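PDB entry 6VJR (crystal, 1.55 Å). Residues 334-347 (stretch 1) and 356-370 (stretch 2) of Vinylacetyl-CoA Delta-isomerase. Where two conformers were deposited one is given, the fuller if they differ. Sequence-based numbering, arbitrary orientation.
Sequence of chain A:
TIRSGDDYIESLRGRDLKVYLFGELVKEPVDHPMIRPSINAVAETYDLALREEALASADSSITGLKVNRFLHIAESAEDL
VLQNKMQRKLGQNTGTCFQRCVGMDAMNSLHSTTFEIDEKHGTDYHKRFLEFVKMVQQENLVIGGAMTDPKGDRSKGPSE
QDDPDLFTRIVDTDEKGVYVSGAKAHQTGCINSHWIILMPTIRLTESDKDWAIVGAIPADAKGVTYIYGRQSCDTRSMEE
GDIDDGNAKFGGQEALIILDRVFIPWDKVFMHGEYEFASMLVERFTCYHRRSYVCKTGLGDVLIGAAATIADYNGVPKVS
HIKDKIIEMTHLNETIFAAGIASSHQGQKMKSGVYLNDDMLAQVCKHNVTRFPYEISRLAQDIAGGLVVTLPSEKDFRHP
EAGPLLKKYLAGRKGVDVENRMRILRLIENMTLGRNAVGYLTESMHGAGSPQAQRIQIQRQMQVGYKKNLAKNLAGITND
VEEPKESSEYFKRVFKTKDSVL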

# COMPACT_ATOMS: atom_id res chain seq x y z
N GLU A 334 -7.08 -12.34 8.18
CA GLU A 334 -7.62 -12.23 9.53
C GLU A 334 -8.11 -10.83 9.85
O GLU A 334 -8.99 -10.64 10.69
N THR A 335 -7.55 -9.82 9.19
CA THR A 335 -7.99 -8.45 9.36
C THR A 335 -9.47 -8.35 8.93
O THR A 335 -10.29 -7.69 9.56
N ILE A 336 -9.82 -8.97 7.80
CA ILE A 336 -11.20 -9.00 7.33
C ILE A 336 -12.06 -9.73 8.35
O ILE A 336 -13.16 -9.24 8.74
N PHE A 337 -11.59 -10.90 8.75
CA PHE A 337 -12.38 -11.68 9.69
C PHE A 337 -12.69 -10.87 10.95
O PHE A 337 -13.83 -10.89 11.46
N ALA A 338 -11.66 -10.24 11.52
CA ALA A 338 -11.79 -9.47 12.76
C ALA A 338 -12.85 -8.39 12.60
O ALA A 338 -13.68 -8.18 13.48
N ALA A 339 -12.81 -7.65 11.48
CA ALA A 339 -13.78 -6.58 11.26
C ALA A 339 -15.21 -7.13 11.26
O ALA A 339 -16.11 -6.52 11.84
N GLY A 340 -15.44 -8.23 10.55
CA GLY A 340 -16.75 -8.79 10.43
C GLY A 340 -17.26 -9.28 11.78
O GLY A 340 -18.39 -8.93 12.16
N ILE A 341 -16.44 -10.05 12.52
CA ILE A 341 -16.93 -10.58 13.79
C ILE A 341 -17.07 -9.47 14.85
O ILE A 341 -18.01 -9.52 15.66
N ALA A 342 -16.28 -8.40 14.75
CA ALA A 342 -16.44 -7.26 15.63
C ALA A 342 -17.81 -6.61 15.37
O ALA A 342 -18.52 -6.24 16.28
N SER A 343 -18.18 -6.45 14.10
CA SER A 343 -19.46 -5.89 13.71
C SER A 343 -20.59 -6.70 14.35
O SER A 343 -21.53 -6.16 14.92
N SER A 344 -20.49 -8.02 14.21
CA SER A 344 -21.52 -8.92 14.73
C SER A 344 -21.57 -8.87 16.24
O SER A 344 -22.67 -8.79 16.83
N HIS A 345 -20.41 -8.94 16.90
CA HIS A 345 -20.33 -8.88 18.36
C HIS A 345 -20.94 -7.61 18.93
O HIS A 345 -21.47 -7.66 20.03
N GLN A 346 -20.84 -6.50 18.17
CA GLN A 346 -21.32 -5.17 18.57
C GLN A 346 -22.78 -4.94 18.15
O GLN A 346 -23.26 -3.80 18.22
N GLY A 347 -23.51 -6.00 17.77
CA GLY A 347 -24.89 -5.88 17.31
C GLY A 347 -25.87 -5.42 18.39
O GLY A 347 -25.63 -5.56 19.58
N LEU A 356 -29.32 -6.26 14.75
CA LEU A 356 -28.57 -5.70 13.62
C LEU A 356 -27.13 -5.49 14.04
O LEU A 356 -26.84 -4.92 15.08
N ASN A 357 -26.19 -5.94 13.21
CA ASN A 357 -24.78 -5.75 13.46
C ASN A 357 -24.41 -4.27 13.32
O ASN A 357 -25.16 -3.44 12.80
N ASP A 358 -23.23 -3.93 13.85
CA ASP A 358 -22.69 -2.58 13.83
C ASP A 358 -22.40 -2.14 12.41
O ASP A 358 -21.51 -2.67 11.75
N ASP A 359 -23.13 -1.12 11.96
CA ASP A 359 -23.03 -0.67 10.57
C ASP A 359 -21.64 -0.15 10.22
O ASP A 359 -21.10 -0.49 9.17
N MET A 360 -21.06 0.68 11.07
CA MET A 360 -19.76 1.25 10.81
C MET A 360 -18.74 0.13 10.61
O MET A 360 -18.00 0.14 9.64
N LEU A 361 -18.72 -0.83 11.52
CA LEU A 361 -17.74 -1.89 11.41
C LEU A 361 -17.99 -2.82 10.22
O LEU A 361 -17.03 -3.38 9.68
N ALA A 362 -19.26 -2.98 9.80
CA ALA A 362 -19.56 -3.68 8.57
C ALA A 362 -18.91 -2.96 7.38
O ALA A 362 -18.44 -3.61 6.47
N GLN A 363 -18.96 -1.62 7.35
CA GLN A 363 -18.35 -0.88 6.23
C GLN A 363 -16.87 -1.19 6.16
O GLN A 363 -16.29 -1.33 5.08
N VAL A 364 -16.24 -1.22 7.33
CA VAL A 364 -14.81 -1.49 7.41
C VAL A 364 -14.47 -2.90 6.92
O VAL A 364 -13.50 -3.12 6.22
N CYS A 365 -15.27 -3.90 7.32
CA CYS A 365 -15.10 -5.26 6.85
C CYS A 365 -15.12 -5.27 5.31
O CYS A 365 -14.19 -5.70 4.64
N LYS A 366 -16.20 -4.79 4.74
CA LYS A 366 -16.37 -4.84 3.29
C LYS A 366 -15.31 -4.00 2.58
O LYS A 366 -14.81 -4.40 1.54
N HIS A 367 -14.99 -2.82 3.12
CA HIS A 367 -14.00 -1.99 2.42
C HIS A 367 -12.66 -2.69 2.33
O HIS A 367 -11.98 -2.61 1.28
N ASN A 368 -12.26 -3.38 3.41
CA ASN A 368 -11.06 -4.20 3.36
C ASN A 368 -11.19 -5.34 2.35
O ASN A 368 -10.21 -5.72 1.70
N VAL A 369 -12.37 -5.99 2.33
CA VAL A 369 -12.66 -7.04 1.35
C VAL A 369 -12.43 -6.56 -0.09
O VAL A 369 -12.03 -7.35 -0.95
N THR A 370 -12.68 -5.27 -0.38
CA THR A 370 -12.51 -4.73 -1.75
C THR A 370 -11.04 -4.66 -2.15
O THR A 370 -10.76 -4.49 -3.36

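Two nearly antiparallel helices, their axes 7.9 Å apart at closest approach, meet with small residues, Ala339 and Gly340, against Cys365, and a larger apolar pair, Ile336 and Val369, at one end. Ser343 covers the most surface and acts as the polar hub. Its CA-to-CB bond points sideways, and the t rotamer places OG where it donates to Asp358 O (2.7 Å) while accepting from Asn357 ND2 (2.9 Å), a residue held at chi1 p. The Ser343 backbone joins in: Asp358 N donates to Ser343 O at 3.0 Å. Asp358, chi1 t, also caps its own helix, OD1 accepting from Leu361 N (3.0 Å), and water 1 bridges its OD2 (2.7 Å) to Gln346 NE2 (3.0 Å).

Ile336, almost as extensive, does the apolar work at the far end. It starts sideways, but its end comes nearer; chi1 m sets Ile336 CG2 3.4 Å from Val369 CG2 and 4.1 Å from Cys365 SG, while chi2 is t.

Between them, the short Ala339 points toward Cys365 (t), with CB–CB at 3.8 Å, and the two CA atoms lie only 4.8 Å apart. Gly340 continues the rule: its CA sits 3.8 Å from Cys365 SG, where an ideal CB would be tight. Leu361, m,t, points in, resting its CB 3.8 Å from Ser343 CB and its CD1 4.2 Å from Ala342 CB.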

# COMPACT_ATOMS: atom_id res chain seq x y z
CB GLU A 334 -6.64 -12.70 10.59
CG GLU A 334 -6.26 -14.16 10.42
CD GLU A 334 -7.36 -15.20 10.51
OE1 GLU A 334 -8.46 -14.92 11.05
OE2 GLU A 334 -7.04 -16.34 10.08
CB THR A 335 -7.08 -7.49 8.56
OG1 THR A 335 -5.78 -7.48 9.15
CG2 THR A 335 -7.55 -6.05 8.70
CB ILE A 336 -11.30 -9.65 5.94
CG1 ILE A 336 -10.58 -8.80 4.92
CG2 ILE A 336 -12.76 -9.89 5.57
CD1 ILE A 336 -10.24 -9.56 3.66
CB PHE A 337 -11.58 -12.94 10.07
CG PHE A 337 -12.29 -13.81 11.08
CD1 PHE A 337 -13.44 -14.50 10.73
CD2 PHE A 337 -11.80 -13.95 12.38
CE1 PHE A 337 -14.12 -15.27 11.68
CE2 PHE A 337 -12.49 -14.71 13.30
CZ PHE A 337 -13.63 -15.37 12.94
CB ALA A 338 -10.48 -8.88 13.10
CB ALA A 339 -13.41 -5.77 10.03
CB ILE A 341 -16.14 -11.78 14.32
CG1 ILE A 341 -14.73 -11.50 14.74
CG2 ILE A 341 -16.28 -12.99 13.39
CD1 ILE A 341 -14.23 -12.56 15.72
CB ALA A 342 -15.33 -6.24 15.40
CB SER A 343 -19.61 -5.82 12.21
OG SER A 343 -20.87 -5.26 11.84
CB SER A 344 -21.26 -10.28 14.20
OG SER A 344 -21.44 -10.42 12.81
CB HIS A 345 -18.88 -9.01 18.86
CG HIS A 345 -18.40 -10.41 19.06
ND1 HIS A 345 -18.91 -11.22 20.05
CD2 HIS A 345 -17.47 -11.13 18.43
CE1 HIS A 345 -18.25 -12.38 20.04
NE2 HIS A 345 -17.36 -12.34 19.07
CB GLN A 346 -20.35 -4.13 18.01
CG GLN A 346 -19.03 -4.15 18.76
CD GLN A 346 -19.12 -3.75 20.22
OE1 GLN A 346 -18.78 -4.50 21.14
NE2 GLN A 346 -19.54 -2.50 20.43
CB LEU A 356 -29.25 -4.38 13.24
CG LEU A 356 -28.63 -3.62 12.07
CD1 LEU A 356 -28.84 -4.38 10.77
CD2 LEU A 356 -29.19 -2.24 11.95
CB ASN A 357 -23.96 -6.59 12.48
CG ASN A 357 -24.31 -6.23 11.06
OD1 ASN A 357 -25.42 -6.43 10.58
ND2 ASN A 357 -23.34 -5.66 10.37
CB ASP A 358 -21.43 -2.46 14.67
CG ASP A 358 -20.97 -1.02 14.85
OD1 ASP A 358 -20.63 -0.39 13.83
OD2 ASP A 358 -21.00 -0.53 16.01
CB ASP A 359 -24.08 0.38 10.30
CG ASP A 359 -24.23 0.71 8.83
OD1 ASP A 359 -23.28 1.33 8.29
OD2 ASP A 359 -25.27 0.33 8.27
CB MET A 360 -19.30 2.21 11.91
CG MET A 360 -17.88 2.66 11.73
SD MET A 360 -17.58 3.77 10.36
CE MET A 360 -17.70 5.36 11.20
CB LEU A 361 -17.64 -2.64 12.72
CG LEU A 361 -17.17 -1.81 13.90
CD1 LEU A 361 -17.29 -2.57 15.19
CD2 LEU A 361 -15.72 -1.44 13.67
CB ALA A 362 -21.03 -3.83 8.35
CB GLN A 363 -18.57 0.62 6.36
CG GLN A 363 -20.00 1.06 6.59
CD GLN A 363 -20.95 0.47 5.59
OE1 GLN A 363 -20.66 0.41 4.37
NE2 GLN A 363 -22.12 0.08 6.09
CB VAL A 364 -14.38 -1.23 8.86
CG1 VAL A 364 -12.96 -1.71 9.06
CG2 VAL A 364 -14.55 0.23 9.26
CB CYS A 365 -16.16 -6.16 7.43
SG CYS A 365 -16.04 -7.88 6.85
CB LYS A 366 -17.79 -4.37 2.96
CG LYS A 366 -17.91 -3.86 1.55
CD LYS A 366 -17.89 -4.94 0.49
CE LYS A 366 -18.13 -4.27 -0.80
NZ LYS A 366 -18.02 -5.11 -1.97
CB HIS A 367 -13.95 -0.58 2.98
CG HIS A 367 -13.58 0.44 1.97
ND1 HIS A 367 -14.38 0.65 0.86
CD2 HIS A 367 -12.52 1.26 1.83
CE1 HIS A 367 -13.83 1.64 0.13
NE2 HIS A 367 -12.71 2.01 0.69
CB ASN A 368 -10.60 -4.63 4.75
CG ASN A 368 -10.04 -3.47 5.52
OD1 ASN A 368 -9.22 -2.68 5.00
ND2 ASN A 368 -10.42 -3.33 6.78
CB VAL A 369 -14.08 -7.59 1.58
CG1 VAL A 369 -14.62 -8.42 0.44
CG2 VAL A 369 -14.10 -8.39 2.87
CB THR A 370 -13.20 -3.38 -1.99
OG1 THR A 370 -12.44 -2.34 -1.36
CG2 THR A 370 -14.67 -3.38 -1.57
O HOH W 1 -19.25 -0.65 18.07